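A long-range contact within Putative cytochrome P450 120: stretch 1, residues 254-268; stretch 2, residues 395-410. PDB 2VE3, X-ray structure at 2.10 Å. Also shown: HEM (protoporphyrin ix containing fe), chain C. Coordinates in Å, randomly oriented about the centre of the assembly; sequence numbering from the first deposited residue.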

ATOM      1  N   ALA A 254      -1.555   6.374   2.844  1.00 18.13           N
ATOM      2  CA  ALA A 254      -1.745   5.267   1.920  1.00 17.99           C
ATOM      3  C   ALA A 254      -1.362   5.636   0.479  1.00 17.85           C
ATOM      4  O   ALA A 254      -0.762   4.828  -0.245  1.00 17.67           O
ATOM      5  CB  ALA A 254      -3.167   4.751   1.992  1.00 18.31           C
ATOM      6  N   GLY A 255      -1.682   6.865   0.071  1.00 17.17           N
ATOM      7  CA  GLY A 255      -1.445   7.306  -1.305  1.00 16.60           C
ATOM      8  C   GLY A 255       0.030   7.511  -1.584  1.00 16.90           C
ATOM      9  O   GLY A 255       0.477   7.491  -2.736  1.00 17.43           O
ATOM     10  N   HIS A 256       0.766   7.733  -0.500  1.00 17.07           N
ATOM     11  CA  HIS A 256       2.181   8.045  -0.512  1.00 16.40           C
ATOM     12  C   HIS A 256       3.025   6.773  -0.305  1.00 16.04           C
ATOM     13  O   HIS A 256       3.821   6.419  -1.162  1.00 14.86           O
ATOM     14  CB  HIS A 256       2.468   9.110   0.566  1.00 16.12           C
ATOM     15  CG  HIS A 256       3.919   9.339   0.833  1.00 16.82           C
ATOM     16  ND1 HIS A 256       4.860   9.412  -0.171  1.00 18.00           N
ATOM     17  CD2 HIS A 256       4.587   9.525   1.994  1.00 16.11           C
ATOM     18  CE1 HIS A 256       6.047   9.633   0.363  1.00 18.52           C
ATOM     19  NE2 HIS A 256       5.906   9.707   1.675  1.00 19.31           N
ATOM     20  N   GLU A 257       2.853   6.090   0.827  1.00 15.63           N
ATOM     21  CA  GLU A 257       3.727   4.943   1.145  1.00 15.55           C
ATOM     22  C   GLU A 257       3.584   3.760   0.158  1.00 15.15           C
ATOM     23  O   GLU A 257       4.569   3.254  -0.372  1.00 15.10           O
ATOM     24  CB  GLU A 257       3.509   4.473   2.581  1.00 15.28           C
ATOM     25  CG  GLU A 257       4.406   3.296   3.018  1.00 17.33           C
ATOM     26  CD  GLU A 257       5.902   3.648   3.163  1.00 18.96           C
ATOM     27  OE1 GLU A 257       6.270   4.852   3.174  1.00 16.42           O
ATOM     28  OE2 GLU A 257       6.704   2.692   3.269  1.00 18.93           O
ATOM     29  N   THR A 258       2.356   3.341  -0.110  1.00 14.15           N
ATOM     30  CA  THR A 258       2.167   2.153  -0.948  1.00 13.74           C
ATOM     31  C   THR A 258       2.740   2.418  -2.345  1.00 13.73           C
ATOM     32  O   THR A 258       3.419   1.566  -2.918  1.00 12.56           O
ATOM     33  CB  THR A 258       0.656   1.728  -1.015  1.00 13.82           C
ATOM     34  OG1 THR A 258      -0.114   2.754  -1.653  1.00 12.88           O
ATOM     35  CG2 THR A 258       0.087   1.487   0.403  1.00 11.64           C
ATOM     36  N   LEU A 259       2.490   3.619  -2.868  1.00 13.32           N
ATOM     37  CA  LEU A 259       2.944   3.951  -4.214  1.00 14.53           C
ATOM     38  C   LEU A 259       4.442   4.102  -4.324  1.00 15.26           C
ATOM     39  O   LEU A 259       5.010   3.801  -5.359  1.00 16.36           O
ATOM     40  CB  LEU A 259       2.199   5.166  -4.779  1.00 13.94           C
ATOM     41  CG  LEU A 259       0.969   4.565  -5.453  1.00 15.06           C
ATOM     42  CD1 LEU A 259      -0.308   5.252  -5.046  1.00 16.76           C
ATOM     43  CD2 LEU A 259       1.167   4.456  -6.987  1.00 16.01           C
ATOM     44  N   THR A 260       5.087   4.581  -3.261  1.00 16.92           N
ATOM     45  CA  THR A 260       6.551   4.558  -3.192  1.00 17.68           C
ATOM     46  C   THR A 260       7.122   3.148  -3.428  1.00 17.26           C
ATOM     47  O   THR A 260       8.015   2.965  -4.235  1.00 17.50           O
ATOM     48  CB  THR A 260       7.032   5.087  -1.850  1.00 18.15           C
ATOM     49  OG1 THR A 260       6.820   6.510  -1.803  1.00 19.84           O
ATOM     50  CG2 THR A 260       8.494   4.788  -1.682  1.00 18.53           C
ATOM     51  N   SER A 261       6.597   2.165  -2.708  1.00 17.44           N
ATOM     52  CA  SER A 261       6.966   0.764  -2.900  1.00 17.42           C
ATOM     53  C   SER A 261       6.647   0.234  -4.328  1.00 17.25           C
ATOM     54  O   SER A 261       7.538  -0.294  -5.005  1.00 17.13           O
ATOM     55  CB  SER A 261       6.336  -0.101  -1.808  1.00 17.29           C
ATOM     56  OG  SER A 261       6.754  -1.444  -1.923  1.00 19.18           O
ATOM     57  N   ALA A 262       5.403   0.403  -4.790  1.00 16.27           N
ATOM     58  CA  ALA A 262       5.007  -0.124  -6.100  1.00 15.51           C
ATOM     59  C   ALA A 262       5.909   0.411  -7.221  1.00 15.24           C
ATOM     60  O   ALA A 262       6.321  -0.348  -8.098  1.00 14.38           O
ATOM     61  CB  ALA A 262       3.530   0.156  -6.395  1.00 14.93           C
ATOM     62  N   LEU A 263       6.229   1.707  -7.171  1.00 15.16           N
ATOM     63  CA  LEU A 263       7.018   2.342  -8.245  1.00 15.07           C
ATOM     64  C   LEU A 263       8.506   2.060  -8.168  1.00 14.96           C
ATOM     65  O   LEU A 263       9.138   1.996  -9.214  1.00 15.23           O
ATOM     66  CB  LEU A 263       6.794   3.856  -8.321  1.00 15.52           C
ATOM     67  CG  LEU A 263       5.374   4.424  -8.390  1.00 16.13           C
ATOM     68  CD1 LEU A 263       5.487   5.935  -8.542  1.00 15.65           C
ATOM     69  CD2 LEU A 263       4.511   3.813  -9.504  1.00 17.06           C
ATOM     70  N   SER A 264       9.079   1.941  -6.958  1.00 14.23           N
ATOM     71  CA  SER A 264      10.457   1.444  -6.838  1.00 14.91           C
ATOM     72  C   SER A 264      10.534   0.008  -7.343  1.00 14.59           C
ATOM     73  O   SER A 264      11.502  -0.348  -8.022  1.00 14.81           O
ATOM     74  CB  SER A 264      11.036   1.530  -5.418  1.00 15.05           C
ATOM     75  OG  SER A 264      10.165   0.971  -4.452  1.00 18.43           O
ATOM     76  N   SER A 265       9.522  -0.799  -7.014  1.00 13.86           N
ATOM     77  CA  SER A 265       9.433  -2.179  -7.524  1.00 13.71           C
ATOM     78  C   SER A 265       9.399  -2.216  -9.043  1.00 13.53           C
ATOM     79  O   SER A 265      10.116  -3.004  -9.636  1.00 13.38           O
ATOM     80  CB  SER A 265       8.229  -2.922  -6.960  1.00 13.47           C
ATOM     81  OG  SER A 265       8.322  -3.001  -5.546  1.00 13.14           O
ATOM     82  N   PHE A 266       8.569  -1.367  -9.657  1.00 13.96           N
ATOM     83  CA  PHE A 266       8.474  -1.265 -11.125  1.00 14.86           C
ATOM     84  C   PHE A 266       9.801  -0.821 -11.738  1.00 15.03           C
ATOM     85  O   PHE A 266      10.209  -1.295 -12.810  1.00 14.53           O
ATOM     86  CB  PHE A 266       7.362  -0.281 -11.535  1.00 15.08           C
ATOM     87  CG  PHE A 266       7.276  -0.044 -13.022  1.00 14.94           C
ATOM     88  CD1 PHE A 266       6.476  -0.859 -13.826  1.00 14.14           C
ATOM     89  CD2 PHE A 266       8.017   0.977 -13.622  1.00 15.67           C
ATOM     90  CE1 PHE A 266       6.412  -0.659 -15.196  1.00 12.40           C
ATOM     91  CE2 PHE A 266       7.968   1.177 -15.016  1.00 16.18           C
ATOM     92  CZ  PHE A 266       7.154   0.354 -15.792  1.00 14.57           C
ATOM     93  N   CYS A 267      10.456   0.122 -11.070  1.00 15.30           N
ATOM     94  CA  CYS A 267      11.748   0.620 -11.532  1.00 16.28           C
ATOM     95  C   CYS A 267      12.812  -0.448 -11.345  1.00 16.43           C
ATOM     96  O   CYS A 267      13.692  -0.604 -12.186  1.00 17.00           O
ATOM     97  CB  CYS A 267      12.153   1.890 -10.782  1.00 16.71           C
ATOM     98  SG  CYS A 267      11.139   3.305 -11.116  1.00 16.06           S
ATOM     99  N   LEU A 268      12.740  -1.162 -10.231  1.00 16.17           N
ATOM    100  CA  LEU A 268      13.608  -2.302 -10.008  1.00 16.74           C
ATOM    101  C   LEU A 268      13.395  -3.368 -11.095  1.00 16.38           C
ATOM    102  O   LEU A 268      14.339  -3.709 -11.827  1.00 16.62           O
ATOM    103  CB  LEU A 268      13.395  -2.872  -8.597  1.00 16.74           C
ATOM    104  CG  LEU A 268      14.175  -4.105  -8.118  1.00 19.02           C
ATOM    105  CD1 LEU A 268      15.674  -3.971  -8.335  1.00 20.70           C
ATOM    106  CD2 LEU A 268      13.866  -4.400  -6.644  1.00 18.03           C
TER
HETATM  107  CHA HEM C1444      -6.817  -1.109   2.459  1.00 15.28           C
HETATM  108  CHB HEM C1444      -3.081  -2.495  -0.325  1.00 15.04           C
HETATM  109  CHC HEM C1444      -2.885   1.943  -2.308  1.00 14.33           C
HETATM  110  CHD HEM C1444      -6.207   3.491   0.827  1.00 15.48           C
HETATM  111  C1A HEM C1444      -5.837  -1.902   1.877  1.00 15.75           C
HETATM  112  C2A HEM C1444      -5.563  -3.303   2.140  1.00 16.53           C
HETATM  113  C3A HEM C1444      -4.537  -3.680   1.350  1.00 15.64           C
HETATM  114  C4A HEM C1444      -4.118  -2.528   0.590  1.00 14.57           C
HETATM  115  CMA HEM C1444      -3.871  -5.065   1.260  1.00 12.91           C
HETATM  116  CAA HEM C1444      -6.363  -4.202   3.112  1.00 17.66           C
HETATM  117  CBA HEM C1444      -5.756  -4.248   4.512  1.00 22.28           C
HETATM  118  CGA HEM C1444      -6.721  -5.009   5.396  1.00 23.09           C
HETATM  119  O1A HEM C1444      -6.937  -6.225   5.118  1.00 24.72           O
HETATM  120  O2A HEM C1444      -7.265  -4.408   6.369  1.00 20.81           O
HETATM  121  C1B HEM C1444      -2.730  -1.430  -1.133  1.00 12.51           C
HETATM  122  C2B HEM C1444      -1.762  -1.448  -2.221  1.00 12.92           C
HETATM  123  C3B HEM C1444      -1.716  -0.219  -2.775  1.00 12.23           C
HETATM  124  C4B HEM C1444      -2.645   0.607  -2.049  1.00 13.05           C
HETATM  125  CMB HEM C1444      -0.956  -2.696  -2.644  1.00 10.82           C
HETATM  126  CAB HEM C1444      -0.834   0.309  -3.953  1.00 15.23           C
HETATM  127  CBB HEM C1444      -0.498  -0.436  -5.019  1.00 16.01           C
HETATM  128  C1C HEM C1444      -3.797   2.755  -1.678  1.00 13.00           C
HETATM  129  C2C HEM C1444      -4.109   4.129  -2.020  1.00 13.34           C
HETATM  130  C3C HEM C1444      -5.033   4.566  -1.154  1.00 14.01           C
HETATM  131  C4C HEM C1444      -5.316   3.472  -0.224  1.00 14.88           C
HETATM  132  CMC HEM C1444      -3.496   4.913  -3.213  1.00 12.86           C
HETATM  133  CAC HEM C1444      -5.719   5.962  -1.131  1.00 15.51           C
HETATM  134  CBC HEM C1444      -5.106   7.085  -0.741  1.00 17.19           C
HETATM  135  C1D HEM C1444      -6.609   2.426   1.608  1.00 14.67           C
HETATM  136  C2D HEM C1444      -7.453   2.550   2.767  1.00 16.13           C
HETATM  137  C3D HEM C1444      -7.644   1.121   3.289  1.00 14.38           C
HETATM  138  C4D HEM C1444      -6.914   0.270   2.368  1.00 15.82           C
HETATM  139  CMD HEM C1444      -8.031   3.862   3.358  1.00 16.86           C
HETATM  140  CAD HEM C1444      -8.459   0.660   4.519  1.00 15.12           C
HETATM  141  CBD HEM C1444      -9.746   0.009   4.017  1.00 14.58           C
HETATM  142  CGD HEM C1444     -10.604  -0.435   5.178  1.00 17.76           C
HETATM  143  O1D HEM C1444     -11.793  -0.751   4.923  1.00 18.96           O
HETATM  144  O2D HEM C1444     -10.131  -0.476   6.353  1.00 19.97           O
HETATM  145  NA  HEM C1444      -4.939  -1.468   0.932  1.00 14.51           N
HETATM  146  NB  HEM C1444      -3.238  -0.153  -1.045  1.00 13.52           N
HETATM  147  NC  HEM C1444      -4.541   2.383  -0.571  1.00 14.17           N
HETATM  148  ND  HEM C1444      -6.321   1.075   1.391  1.00 15.52           N
HETATM  149 FE   HEM C1444      -4.937   0.410  -0.056  1.00 15.89          FE
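Stretch 2 395-410: EFARLEMKLFATRLIQ

Helices that pack without a single direct hydrogen bond between them rely largely on the fit of their side chains, and the pair formed by residues 254-268 and 395-410 of this cytochrome P450 is a clear example. Both stretches belong to helices that extend beyond them. Stretch 2 runs in broadly the same direction as stretch 1, at a signed crossing angle of -35°, with the axes 10.4 Å apart at closest approach. The backbones come nearest at Leu259 and Ala397, whose CA atoms lie 6.6 Å apart, and the CA atoms of Leu263 and Met401 follow at 6.7 Å, one helical turn further along each chain.

Alanines of stretch 2 pair in register with two large residues of stretch 1, Ala397 with Leu259 and Ala405 with Phe266. Leu259, with CA-to-CB directed toward stretch 2, is a knob among Phe396, Ala397, Glu400 and Met401. Its chi1 is m at -89°, and its chi2 of 130° lies between the usual wells. In this conformation CD2 lies 3.6 Å from Ala397 O and 3.7 Å from Glu400 CB, while CD1 meets Phe396 CD2 at the edge of the ring, 4.2 Å away, and also approaches the haem, 3.7 Å from HEM CMC. Phe396, with chi1 t, itself reaches the cofactor, CD2 lying 3.5 Å from HEM CMC.

Leu263 has the more regular m, t rotamer. Its CD2 lies 3.8 Å from Met401 CG, and its CD1 rests over one face of the Phe404 ring, 4.1 Å from CG. Met401 leaves its backbone sideways, and its m, t, m chain brings SD to 3.7 Å from Ala262 CB and carries CE on to 3.8 Å from HEM CBB. The methionine thus spans protein and cofactor.

The second knob is Phe266. With chi1 t and chi2 near 90°, its ring extends among Phe404, Ala405, Leu408 and Ile409, and CZ comes within 3.5 Å of Ala405 CB. The tip of the ring also comes close to the second backbone, Phe266 CZ lying 3.8 Å from Ala405 CA. Ile409 CD1, 3.8 Å from Phe266 CZ, and Leu408 CD2, 4.2 Å from Phe266 CE2, lie at the ring edge. Ile409 starts out sideways, but its m, t conformation brings its end nearer to stretch 1. Phe404, also t, presents its edge to Cys267, whose SG is 3.7 Å from CE2 and 4.9 Å from the ring centroid, a sulfur-aromatic contact.

The polar exception is handled by solvent. Glu400 is t, t, so its chain is extended and its carboxylate is carried beyond the apolar contact of CB with Leu259. Its OE1 remains 4.4 Å from Gly255 O, and the oxygen of water 1 lies 2.7 Å from Gly255 O and 2.6 Å from Glu400 OE1, placed to link the two. Gly255 also lies close to the haem, its N 3.5 Å from HEM CBC; a CB here would be crowded by that same vinyl carbon.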

ATOM      1  N   GLU A 395      -7.722   1.949  -7.458  1.00 21.40           N
ATOM      2  CA  GLU A 395      -7.730   2.559  -8.798  1.00 21.53           C
ATOM      3  C   GLU A 395      -6.955   3.880  -8.873  1.00 20.36           C
ATOM      4  O   GLU A 395      -6.422   4.220  -9.928  1.00 21.14           O
ATOM      5  CB  GLU A 395      -9.162   2.706  -9.349  1.00 21.95           C
ATOM      6  CG  GLU A 395      -9.957   1.397  -9.415  1.00 24.73           C
ATOM      7  CD  GLU A 395      -9.372   0.370 -10.380  1.00 29.06           C
ATOM      8  OE1 GLU A 395      -8.939   0.750 -11.491  1.00 32.66           O
ATOM      9  OE2 GLU A 395      -9.354  -0.830 -10.034  1.00 30.89           O
ATOM     10  N   PHE A 396      -6.898   4.623  -7.771  1.00 19.30           N
ATOM     11  CA  PHE A 396      -5.914   5.687  -7.638  1.00 19.07           C
ATOM     12  C   PHE A 396      -4.486   5.150  -7.800  1.00 18.69           C
ATOM     13  O   PHE A 396      -3.682   5.753  -8.506  1.00 18.49           O
ATOM     14  CB  PHE A 396      -6.027   6.414  -6.299  1.00 18.93           C
ATOM     15  CG  PHE A 396      -5.088   7.581  -6.179  1.00 19.41           C
ATOM     16  CD1 PHE A 396      -5.466   8.841  -6.637  1.00 19.26           C
ATOM     17  CD2 PHE A 396      -3.801   7.406  -5.684  1.00 17.85           C
ATOM     18  CE1 PHE A 396      -4.592   9.929  -6.549  1.00 20.97           C
ATOM     19  CE2 PHE A 396      -2.913   8.482  -5.590  1.00 20.09           C
ATOM     20  CZ  PHE A 396      -3.304   9.751  -6.029  1.00 19.95           C
ATOM     21  N   ALA A 397      -4.180   4.047  -7.107  1.00 18.60           N
ATOM     22  CA  ALA A 397      -2.887   3.374  -7.208  1.00 18.84           C
ATOM     23  C   ALA A 397      -2.578   2.961  -8.644  1.00 18.96           C
ATOM     24  O   ALA A 397      -1.468   3.211  -9.125  1.00 18.07           O
ATOM     25  CB  ALA A 397      -2.850   2.164  -6.315  1.00 18.69           C
ATOM     26  N   ARG A 398      -3.554   2.312  -9.309  1.00 19.10           N
ATOM     27  CA  ARG A 398      -3.355   1.770 -10.667  1.00 19.32           C
ATOM     28  C   ARG A 398      -3.178   2.875 -11.677  1.00 19.86           C
ATOM     29  O   ARG A 398      -2.350   2.748 -12.587  1.00 20.07           O
ATOM     30  CB  ARG A 398      -4.498   0.845 -11.107  1.00 19.31           C
ATOM     31  CG  ARG A 398      -4.371  -0.560 -10.575  1.00 18.10           C
ATOM     32  CD  ARG A 398      -5.646  -1.367 -10.793  1.00 18.71           C
ATOM     33  NE  ARG A 398      -5.409  -2.769 -10.484  1.00 20.47           N
ATOM     34  CZ  ARG A 398      -6.300  -3.601  -9.960  1.00 22.35           C
ATOM     35  NH1 ARG A 398      -7.527  -3.180  -9.661  1.00 23.79           N
ATOM     36  NH2 ARG A 398      -5.957  -4.862  -9.725  1.00 23.37           N
ATOM     37  N   LEU A 399      -3.967   3.949 -11.512  1.00 20.17           N
ATOM     38  CA  LEU A 399      -3.800   5.175 -12.284  1.00 20.09           C
ATOM     39  C   LEU A 399      -2.368   5.715 -12.223  1.00 19.90           C
ATOM     40  O   LEU A 399      -1.747   5.927 -13.266  1.00 19.74           O
ATOM     41  CB  LEU A 399      -4.762   6.270 -11.799  1.00 20.51           C
ATOM     42  CG  LEU A 399      -4.671   7.599 -12.553  1.00 21.32           C
ATOM     43  CD1 LEU A 399      -5.272   7.454 -13.938  1.00 24.12           C
ATOM     44  CD2 LEU A 399      -5.385   8.700 -11.787  1.00 23.60           C
ATOM     45  N   GLU A 400      -1.854   5.923 -11.009  1.00 19.26           N
ATOM     46  CA  GLU A 400      -0.526   6.514 -10.839  1.00 19.73           C
ATOM     47  C   GLU A 400       0.587   5.590 -11.344  1.00 19.31           C
ATOM     48  O   GLU A 400       1.563   6.056 -11.911  1.00 19.75           O
ATOM     49  CB  GLU A 400      -0.268   6.921  -9.379  1.00 19.58           C
ATOM     50  CG  GLU A 400       0.979   7.792  -9.209  1.00 20.54           C
ATOM     51  CD  GLU A 400       1.204   8.330  -7.807  1.00 20.91           C
ATOM     52  OE1 GLU A 400       0.228   8.519  -7.036  1.00 24.90           O
ATOM     53  OE2 GLU A 400       2.385   8.599  -7.486  1.00 22.95           O
ATOM     54  N   MET A 401       0.430   4.289 -11.135  1.00 19.82           N
ATOM     55  CA  MET A 401       1.379   3.302 -11.639  1.00 19.91           C
ATOM     56  C   MET A 401       1.406   3.315 -13.171  1.00 20.67           C
ATOM     57  O   MET A 401       2.473   3.291 -13.789  1.00 20.91           O
ATOM     58  CB  MET A 401       1.012   1.913 -11.119  1.00 19.72           C
ATOM     59  CG  MET A 401       1.325   1.680  -9.645  1.00 18.85           C
ATOM     60  SD  MET A 401       1.016  -0.015  -9.113  1.00 20.64           S
ATOM     61  CE  MET A 401      -0.750   0.032  -8.798  1.00 22.04           C
ATOM     62  N   LYS A 402       0.225   3.370 -13.785  1.00 21.26           N
ATOM     63  CA  LYS A 402       0.124   3.312 -15.246  1.00 21.35           C
ATOM     64  C   LYS A 402       0.677   4.570 -15.893  1.00 21.24           C
ATOM     65  O   LYS A 402       1.493   4.484 -16.787  1.00 21.43           O
ATOM     66  CB  LYS A 402      -1.313   3.064 -15.689  1.00 21.34           C
ATOM     67  CG  LYS A 402      -1.426   2.048 -16.798  1.00 22.86           C
ATOM     68  CD  LYS A 402      -2.764   2.103 -17.510  1.00 23.33           C
ATOM     69  CE  LYS A 402      -3.813   1.261 -16.827  1.00 24.59           C
ATOM     70  NZ  LYS A 402      -4.772   0.681 -17.829  1.00 23.06           N
ATOM     71  N   LEU A 403       0.253   5.739 -15.425  1.00 21.78           N
ATOM     72  CA  LEU A 403       0.819   7.008 -15.915  1.00 21.79           C
ATOM     73  C   LEU A 403       2.338   7.069 -15.781  1.00 21.45           C
ATOM     74  O   LEU A 403       3.016   7.408 -16.743  1.00 21.58           O
ATOM     75  CB  LEU A 403       0.164   8.212 -15.222  1.00 21.82           C
ATOM     76  CG  LEU A 403       0.395   9.673 -15.648  1.00 22.20           C
ATOM     77  CD1 LEU A 403       0.490   9.898 -17.152  1.00 22.70           C
ATOM     78  CD2 LEU A 403      -0.722  10.518 -15.096  1.00 21.78           C
ATOM     79  N   PHE A 404       2.862   6.736 -14.600  1.00 21.32           N
ATOM     80  CA  PHE A 404       4.311   6.785 -14.354  1.00 21.66           C
ATOM     81  C   PHE A 404       5.071   5.814 -15.260  1.00 21.60           C
ATOM     82  O   PHE A 404       6.088   6.165 -15.845  1.00 21.91           O
ATOM     83  CB  PHE A 404       4.637   6.456 -12.892  1.00 21.33           C
ATOM     84  CG  PHE A 404       6.104   6.413 -12.599  1.00 20.66           C
ATOM     85  CD1 PHE A 404       6.786   7.569 -12.246  1.00 22.91           C
ATOM     86  CD2 PHE A 404       6.809   5.221 -12.683  1.00 20.38           C
ATOM     87  CE1 PHE A 404       8.159   7.537 -11.970  1.00 22.06           C
ATOM     88  CE2 PHE A 404       8.177   5.174 -12.410  1.00 21.09           C
ATOM     89  CZ  PHE A 404       8.853   6.335 -12.048  1.00 21.27           C
ATOM     90  N   ALA A 405       4.571   4.587 -15.332  1.00 21.49           N
ATOM     91  CA  ALA A 405       5.146   3.555 -16.164  1.00 21.83           C
ATOM     92  C   ALA A 405       5.221   4.059 -17.604  1.00 22.08           C
ATOM     93  O   ALA A 405       6.250   3.886 -18.275  1.00 22.21           O
ATOM     94  CB  ALA A 405       4.301   2.297 -16.082  1.00 20.89           C
ATOM     95  N   THR A 406       4.143   4.710 -18.040  1.00 21.74           N
ATOM     96  CA  THR A 406       3.999   5.193 -19.405  1.00 22.44           C
ATOM     97  C   THR A 406       4.980   6.314 -19.716  1.00 22.78           C
ATOM     98  O   THR A 406       5.739   6.226 -20.669  1.00 23.33           O
ATOM     99  CB  THR A 406       2.524   5.615 -19.706  1.00 22.48           C
ATOM    100  OG1 THR A 406       1.681   4.457 -19.705  1.00 20.45           O
ATOM    101  CG2 THR A 406       2.409   6.310 -21.063  1.00 22.92           C
ATOM    102  N   ARG A 407       4.973   7.363 -18.906  1.00 23.61           N
ATOM    103  CA  ARG A 407       5.889   8.491 -19.120  1.00 24.04           C
ATOM    104  C   ARG A 407       7.365   8.142 -18.985  1.00 24.58           C
ATOM    105  O   ARG A 407       8.204   8.725 -19.678  1.00 25.20           O
ATOM    106  CB  ARG A 407       5.545   9.654 -18.203  1.00 23.84           C
ATOM    107  CG  ARG A 407       4.239  10.326 -18.533  1.00 22.85           C
ATOM    108  CD  ARG A 407       4.213  10.835 -19.958  1.00 24.69           C
ATOM    109  NE  ARG A 407       3.194  11.863 -20.107  1.00 25.98           N
ATOM    110  CZ  ARG A 407       2.751  12.345 -21.264  1.00 26.89           C
ATOM    111  NH1 ARG A 407       3.222  11.874 -22.413  1.00 26.71           N
ATOM    112  NH2 ARG A 407       1.810  13.292 -21.259  1.00 25.70           N
ATOM    113  N   LEU A 408       7.683   7.207 -18.091  1.00 24.85           N
ATOM    114  CA  LEU A 408       9.065   6.802 -17.881  1.00 24.97           C
ATOM    115  C   LEU A 408       9.591   5.997 -19.068  1.00 25.45           C
ATOM    116  O   LEU A 408      10.690   6.257 -19.557  1.00 24.98           O
ATOM    117  CB  LEU A 408       9.221   6.008 -16.580  1.00 24.72           C
ATOM    118  CG  LEU A 408      10.612   5.403 -16.320  1.00 24.72           C
ATOM    119  CD1 LEU A 408      11.694   6.464 -16.173  1.00 22.86           C
ATOM    120  CD2 LEU A 408      10.598   4.462 -15.112  1.00 23.63           C
ATOM    121  N   ILE A 409       8.806   5.031 -19.532  1.00 26.13           N
ATOM    122  CA  ILE A 409       9.236   4.188 -20.644  1.00 26.97           C
ATOM    123  C   ILE A 409       9.259   4.935 -21.991  1.00 27.87           C
ATOM    124  O   ILE A 409      10.148   4.714 -22.812  1.00 28.03           O
ATOM    125  CB  ILE A 409       8.459   2.839 -20.684  1.00 27.12           C
ATOM    126  CG1 ILE A 409       8.974   1.938 -19.558  1.00 26.35           C
ATOM    127  CG2 ILE A 409       8.627   2.136 -22.046  1.00 27.77           C
ATOM    128  CD1 ILE A 409       8.243   0.621 -19.386  1.00 26.48           C
ATOM    129  N   GLN A 410       8.297   5.832 -22.215  1.00 28.84           N
ATOM    130  CA  GLN A 410       8.282   6.606 -23.469  1.00 29.47           C
ATOM    131  C   GLN A 410       9.496   7.534 -23.624  1.00 29.33           C
ATOM    132  O   GLN A 410       9.975   7.759 -24.741  1.00 29.84           O
ATOM    133  CB  GLN A 410       6.950   7.350 -23.678  1.00 29.52           C
ATOM    134  CG  GLN A 410       6.799   8.658 -22.926  1.00 30.43           C
ATOM    135  CD  GLN A 410       5.650   9.517 -23.435  1.00 30.40           C
ATOM    136  OE1 GLN A 410       4.635   9.673 -22.757  1.00 32.03           O
ATOM    137  NE2 GLN A 410       5.807  10.085 -24.628  1.00 32.19           N
TER
HETATM  138  O   HOH W   1       0.777   9.375  -4.642  1.00 22.41           O